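Cytidine deaminase (Burkholderia pseudomallei, PDB 3DMO) catalyses the zinc-dependent hydrolytic deamination of cytidine and 2'-deoxycytidine to uridine and 2'-deoxyuridine, probably salvaging them for UMP synthesis. Local coordinates at residues A36-N41 with G78-I83; V102-G107 with T125-L130. All coordinates share one frame; numbering follows the deposited sequence.

Contact 1 of 2, residues A36-N41 with G78-I83; sequences AALVTN and GEFAAI
A classic beta bulge interrupts the antiparallel pairing of strands 34-40 and 80-87, neighbours inside the mixed sheet of the cytidine deaminase fold. V39 faces two residues at once. V39 N gives a nearly straight bond to A82 O (2.8 Å) that runs almost along the C=O axis. Its own O takes A81 N from within the carbonyl plane at 2.9 Å, while A82 N reaches the same V39 O only weakly, at 3.4 Å. The extra residue moves the register on by one, so T40 pairs with F80. On the face covered by helix 11-22, V39 CG1 lies against A82 CB and, farther off, A81 CB.

Past the bulge the strands stay joined by N41 N, bonded to E79 O at 2.8 Å from above the carbonyl plane. The N41 side chain then folds back over that same carbonyl: chi1 is 55°, with CG in the crowded position between the backbone N and the carbonyl carbon. N41 CB stands 3.6 Å from E79 O, CG lies closer still, and OD1 passes that oxygen without bonding, both being acceptors. At the tip, N41 ND2 donates to E79 OE2 (2.9 Å), meeting it from above the carboxylate plane; amide and carboxylate are turned 87° apart. E79 OE1 has its own salt bridge to R76, so the carboxylate is held at both oxygens.

L38 and I83 share the opposite face, under helix 62-72. With CG anti to the backbone N, L38 spreads its methyls between neighbours: CD1 touches I83 CB and F80 CB, and CD2 meets F80 CD2 obliquely at 3.7 Å. At the edge of that ring, near its plane, T40 CG2 sits 4.0 Å from F80 CD2.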
loop_
_atom_site.group_PDB
_atom_site.type_symbol
_atom_site.label_atom_id
_atom_site.label_comp_id
_atom_site.label_asym_id
_atom_site.label_seq_id
_atom_site.Cartn_x
_atom_site.Cartn_y
_atom_site.Cartn_z
ATOM N N ALA A 36 -18.792 -3.555 -1.085
ATOM C CA ALA A 36 -18.804 -3.518 -2.537
ATOM C C ALA A 36 -19.347 -4.822 -3.061
ATOM O O ALA A 36 -19.237 -5.861 -2.411
ATOM C CB ALA A 36 -17.400 -3.264 -3.090
ATOM N N ALA A 37 -19.964 -4.760 -4.231
ATOM C CA ALA A 37 -20.420 -5.965 -4.902
ATOM C C ALA A 37 -20.105 -5.857 -6.376
ATOM O O ALA A 37 -20.463 -4.880 -7.028
ATOM C CB ALA A 37 -21.901 -6.183 -4.683
ATOM N N LEU A 38 -19.438 -6.887 -6.879
ATOM C CA LEU A 38 -18.909 -6.921 -8.234
ATOM C C LEU A 38 -19.651 -8.007 -8.994
ATOM O O LEU A 38 -19.784 -9.131 -8.489
ATOM C CB LEU A 38 -17.421 -7.275 -8.153
ATOM C CG LEU A 38 -16.547 -7.428 -9.384
ATOM C CD1 LEU A 38 -16.402 -6.100 -10.124
ATOM C CD2 LEU A 38 -15.193 -7.952 -8.930
ATOM N N VAL A 39 -20.151 -7.684 -10.186
ATOM C CA VAL A 39 -20.840 -8.688 -10.992
ATOM C C VAL A 39 -20.039 -8.932 -12.257
ATOM O O VAL A 39 -19.631 -7.988 -12.918
ATOM C CB VAL A 39 -22.336 -8.328 -11.293
ATOM C CG1 VAL A 39 -22.470 -7.021 -12.086
ATOM C CG2 VAL A 39 -23.036 -9.503 -12.004
ATOM N N THR A 40 -19.806 -10.201 -12.566
ATOM C CA THR A 40 -18.927 -10.578 -13.665
ATOM C C THR A 40 -19.679 -10.719 -14.987
ATOM O O THR A 40 -20.907 -10.640 -15.031
ATOM C CB THR A 40 -18.217 -11.912 -13.365
ATOM O OG1 THR A 40 -19.186 -12.966 -13.340
ATOM C CG2 THR A 40 -17.512 -11.864 -12.014
ATOM N N ASN A 41 -18.920 -10.953 -16.051
ATOM C CA ASN A 41 -19.470 -11.227 -17.376
ATOM C C ASN A 41 -20.506 -12.366 -17.432
ATOM O O ASN A 41 -21.451 -12.296 -18.223
ATOM C CB ASN A 41 -18.340 -11.408 -18.413
ATOM C CG ASN A 41 -17.320 -12.489 -18.032
ATOM O OD1 ASN A 41 -17.421 -13.142 -16.998
ATOM N ND2 ASN A 41 -16.322 -12.678 -18.900
ATOM N N GLY A 78 -11.042 -7.237 -17.359
ATOM C CA GLY A 78 -12.025 -7.024 -18.415
ATOM C C GLY A 78 -13.244 -7.923 -18.330
ATOM O O GLY A 78 -14.162 -7.792 -19.144
ATOM N N GLU A 79 -13.268 -8.829 -17.355
ATOM C CA GLU A 79 -14.397 -9.762 -17.210
ATOM C C GLU A 79 -15.474 -9.299 -16.237
ATOM O O GLU A 79 -16.294 -10.109 -15.794
ATOM C CB GLU A 79 -13.908 -11.151 -16.811
ATOM C CG GLU A 79 -13.153 -11.855 -17.908
ATOM C CD GLU A 79 -13.074 -13.339 -17.684
ATOM O OE1 GLU A 79 -12.309 -13.781 -16.799
ATOM O OE2 GLU A 79 -13.771 -14.067 -18.410
ATOM N N PHE A 80 -15.477 -8.005 -15.917
ATOM C CA PHE A 80 -16.443 -7.441 -14.969
ATOM C C PHE A 80 -17.426 -6.485 -15.634
ATOM O O PHE A 80 -17.038 -5.641 -16.446
ATOM C CB PHE A 80 -15.717 -6.797 -13.784
ATOM C CG PHE A 80 -14.655 -7.683 -13.209
ATOM C CD1 PHE A 80 -13.311 -7.408 -13.435
ATOM C CD2 PHE A 80 -15.005 -8.836 -12.514
ATOM C CE1 PHE A 80 -12.323 -8.258 -12.934
ATOM C CE2 PHE A 80 -14.028 -9.692 -12.007
ATOM C CZ PHE A 80 -12.681 -9.396 -12.221
ATOM N N ALA A 81 -18.703 -6.656 -15.305
ATOM C CA ALA A 81 -19.767 -5.821 -15.856
ATOM C C ALA A 81 -19.979 -4.542 -15.044
ATOM O O ALA A 81 -20.126 -3.455 -15.608
ATOM C CB ALA A 81 -21.059 -6.613 -15.921
ATOM N N ALA A 82 -20.006 -4.678 -13.721
ATOM C CA ALA A 82 -20.325 -3.560 -12.831
ATOM C C ALA A 82 -19.837 -3.819 -11.417
ATOM O O ALA A 82 -19.729 -4.981 -10.978
ATOM C CB ALA A 82 -21.842 -3.302 -12.809
ATOM N N ILE A 83 -19.573 -2.728 -10.699
ATOM C CA ILE A 83 -19.291 -2.773 -9.269
ATOM C C ILE A 83 -20.137 -1.718 -8.548
ATOM O O ILE A 83 -20.258 -0.592 -9.026
ATOM C CB ILE A 83 -17.763 -2.601 -8.977
ATOM C CG1 ILE A 83 -17.435 -2.913 -7.508
ATOM C CG2 ILE A 83 -17.253 -1.236 -9.433
ATOM C CD1 ILE A 83 -15.929 -2.987 -7.225
#

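Contact 2 of 2, residues V102-G107 with T125-L130; sequences VMIELG and TSAGDL
E105 OE2 is gripped by two hydroxyls, Y26 OH and Y29 OH of the second subunit, and E105 OE1 is bonded to A54 N of that subunit, a predicted substrate-binding residue. With three bonds on its carboxylate, E105 ties the outer side of helix 97-107 to the neighbouring chain.

On the other segment S126 OG accepts from D129 N (3.1 Å), which makes S126 the N-cap of the short helix 127-130. A chi1 of 72° puts OG between the backbone N and the carbonyl carbon of S126, from where it accepts D129 N, three residues on. The cap is set where strand 122-126 ends and the helix starts, and it leaves A127 and L130 pointing at helix 97-107.

What passes between the two helices is apolar. A127 CB points at the longer helix and lies over its backbone, 4.2 Å from I104 CA and from M103 O. I104 CG1 closes on the same A127 CB from one flank. I104 then extends past it, its CD1 resting 3.9 Å from G128 CA and equally near A127 O. Its chi1 of -144° is far from a staggered value.

M103 takes another route. Its CG is anti to the carbonyl carbon and the chain runs extended to SD, then bends at chi3 (-68°), bringing M103 CE to L130 CD1 at 4.1 Å. The two side chains cross obliquely and meet tip to tip. The M103 side chain also lies about 5 Å from that of C99, a zinc ligand.

M103 also touches L67 of helix 62-72, and V113 of strand 112-116 touches L130. The short helix, following 122-126, an edge strand of the sheet within this chain, packs A127 and L130 against helix 97-107.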
loop_
_atom_site.group_PDB
_atom_site.type_symbol
_atom_site.label_atom_id
_atom_site.label_comp_id
_atom_site.label_asym_id
_atom_site.label_seq_id
_atom_site.Cartn_x
_atom_site.Cartn_y
_atom_site.Cartn_z
ATOM N N VAL A 102 -6.747 0.360 -9.217
ATOM C CA VAL A 102 -6.990 -1.084 -9.324
ATOM C C VAL A 102 -8.240 -1.367 -10.178
ATOM O O VAL A 102 -8.221 -2.252 -11.035
ATOM C CB VAL A 102 -7.093 -1.741 -7.935
ATOM C CG1 VAL A 102 -7.532 -3.199 -8.040
ATOM C CG2 VAL A 102 -5.754 -1.636 -7.206
ATOM N N MET A 103 -9.301 -0.590 -9.977
ATOM C CA MET A 103 -10.494 -0.705 -10.811
ATOM C C MET A 103 -10.207 -0.485 -12.286
ATOM O O MET A 103 -10.756 -1.189 -13.129
ATOM C CB MET A 103 -11.600 0.246 -10.354
ATOM C CG MET A 103 -12.285 -0.199 -9.086
ATOM S SD MET A 103 -13.757 0.788 -8.761
ATOM C CE MET A 103 -13.041 2.376 -8.391
ATOM N N ILE A 104 -9.345 0.478 -12.608
ATOM C CA ILE A 104 -9.089 0.758 -14.016
ATOM C C ILE A 104 -8.276 -0.360 -14.682
ATOM O O ILE A 104 -8.551 -0.722 -15.824
ATOM C CB ILE A 104 -8.521 2.191 -14.273
ATOM C CG1 ILE A 104 -9.090 2.728 -15.604
ATOM C CG2 ILE A 104 -6.984 2.224 -14.215
ATOM C CD1 ILE A 104 -8.843 4.190 -15.856
ATOM N N GLU A 105 -7.307 -0.919 -13.958
ATOM C CA GLU A 105 -6.503 -2.027 -14.478
ATOM C C GLU A 105 -7.307 -3.327 -14.611
ATOM O O GLU A 105 -7.264 -3.983 -15.659
ATOM C CB GLU A 105 -5.255 -2.233 -13.629
ATOM C CG GLU A 105 -4.477 -3.473 -14.009
ATOM C CD GLU A 105 -2.992 -3.237 -14.043
ATOM O OE1 GLU A 105 -2.551 -2.134 -13.656
ATOM O OE2 GLU A 105 -2.277 -4.161 -14.471
ATOM N N LEU A 106 -8.053 -3.684 -13.570
ATOM C CA LEU A 106 -8.797 -4.933 -13.562
ATOM C C LEU A 106 -10.153 -4.863 -14.281
ATOM O O LEU A 106 -10.576 -5.838 -14.897
ATOM C CB LEU A 106 -8.954 -5.444 -12.128
ATOM C CG LEU A 106 -7.646 -5.752 -11.378
ATOM C CD1 LEU A 106 -7.953 -6.265 -9.970
ATOM C CD2 LEU A 106 -6.804 -6.768 -12.148
ATOM N N GLY A 107 -10.809 -3.710 -14.233
ATOM C CA GLY A 107 -12.134 -3.561 -14.839
ATOM C C GLY A 107 -12.131 -2.880 -16.196
ATOM O O GLY A 107 -13.118 -2.972 -16.929
ATOM N N THR A 125 -21.169 6.033 -12.623
ATOM C CA THR A 125 -20.023 6.555 -13.332
ATOM C C THR A 125 -19.240 5.379 -13.937
ATOM O O THR A 125 -19.766 4.274 -14.023
ATOM C CB THR A 125 -19.179 7.489 -12.414
ATOM O OG1 THR A 125 -18.097 8.062 -13.158
ATOM C CG2 THR A 125 -18.651 6.756 -11.167
ATOM N N SER A 126 -18.015 5.633 -14.382
ATOM C CA SER A 126 -17.149 4.586 -14.935
ATOM C C SER A 126 -15.762 4.684 -14.300
ATOM O O SER A 126 -15.409 5.725 -13.730
ATOM C CB SER A 126 -17.047 4.715 -16.461
ATOM O OG SER A 126 -16.269 5.844 -16.840
ATOM N N ALA A 127 -14.977 3.611 -14.390
ATOM C CA ALA A 127 -13.615 3.631 -13.839
ATOM C C ALA A 127 -12.768 4.706 -14.524
ATOM O O ALA A 127 -11.974 5.395 -13.871
ATOM C CB ALA A 127 -12.963 2.264 -13.960
ATOM N N GLY A 128 -12.958 4.865 -15.834
ATOM C CA GLY A 128 -12.237 5.886 -16.592
ATOM C C GLY A 128 -12.585 7.306 -16.169
ATOM O O GLY A 128 -11.705 8.160 -16.071
ATOM N N ASP A 129 -13.867 7.572 -15.927
ATOM C CA ASP A 129 -14.298 8.906 -15.475
ATOM C C ASP A 129 -13.753 9.251 -14.089
ATOM O O ASP A 129 -13.443 10.411 -13.813
ATOM C CB ASP A 129 -15.822 9.026 -15.464
ATOM C CG ASP A 129 -16.420 9.030 -16.864
ATOM O OD1 ASP A 129 -15.765 9.513 -17.810
ATOM O OD2 ASP A 129 -17.552 8.541 -17.021
ATOM N N LEU A 130 -13.635 8.239 -13.228
ATOM C CA LEU A 130 -13.111 8.415 -11.871
ATOM C C LEU A 130 -11.609 8.694 -11.860
ATOM O O LEU A 130 -11.081 9.289 -10.909
ATOM C CB LEU A 130 -13.429 7.188 -11.009
ATOM C CG LEU A 130 -14.869 7.020 -10.536
ATOM C CD1 LEU A 130 -15.037 5.637 -9.959
ATOM C CD2 LEU A 130 -15.248 8.084 -9.512
#

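Contact 1 closes before contact 2 opens along the chain, yet their centres are only 11 Å apart and they touch. Strand 80-87 leads on to helix 97-107, which returns against it: G78 N lies 2.9 Å from L106 O, a probable hydrogen bond, and F80 CD1 packs 3.5 Å from the same L106 O. Nearer the catalytic centre, I83 CG2 meets M103 SD at 4.1 Å. Zinc is bound by C61, C96 and C99, and the side chain of M103 comes within about 7 Å of a zinc ion. The side chains of I83 and M103 lie about 4 and 5 Å from that of E63, the predicted proton donor.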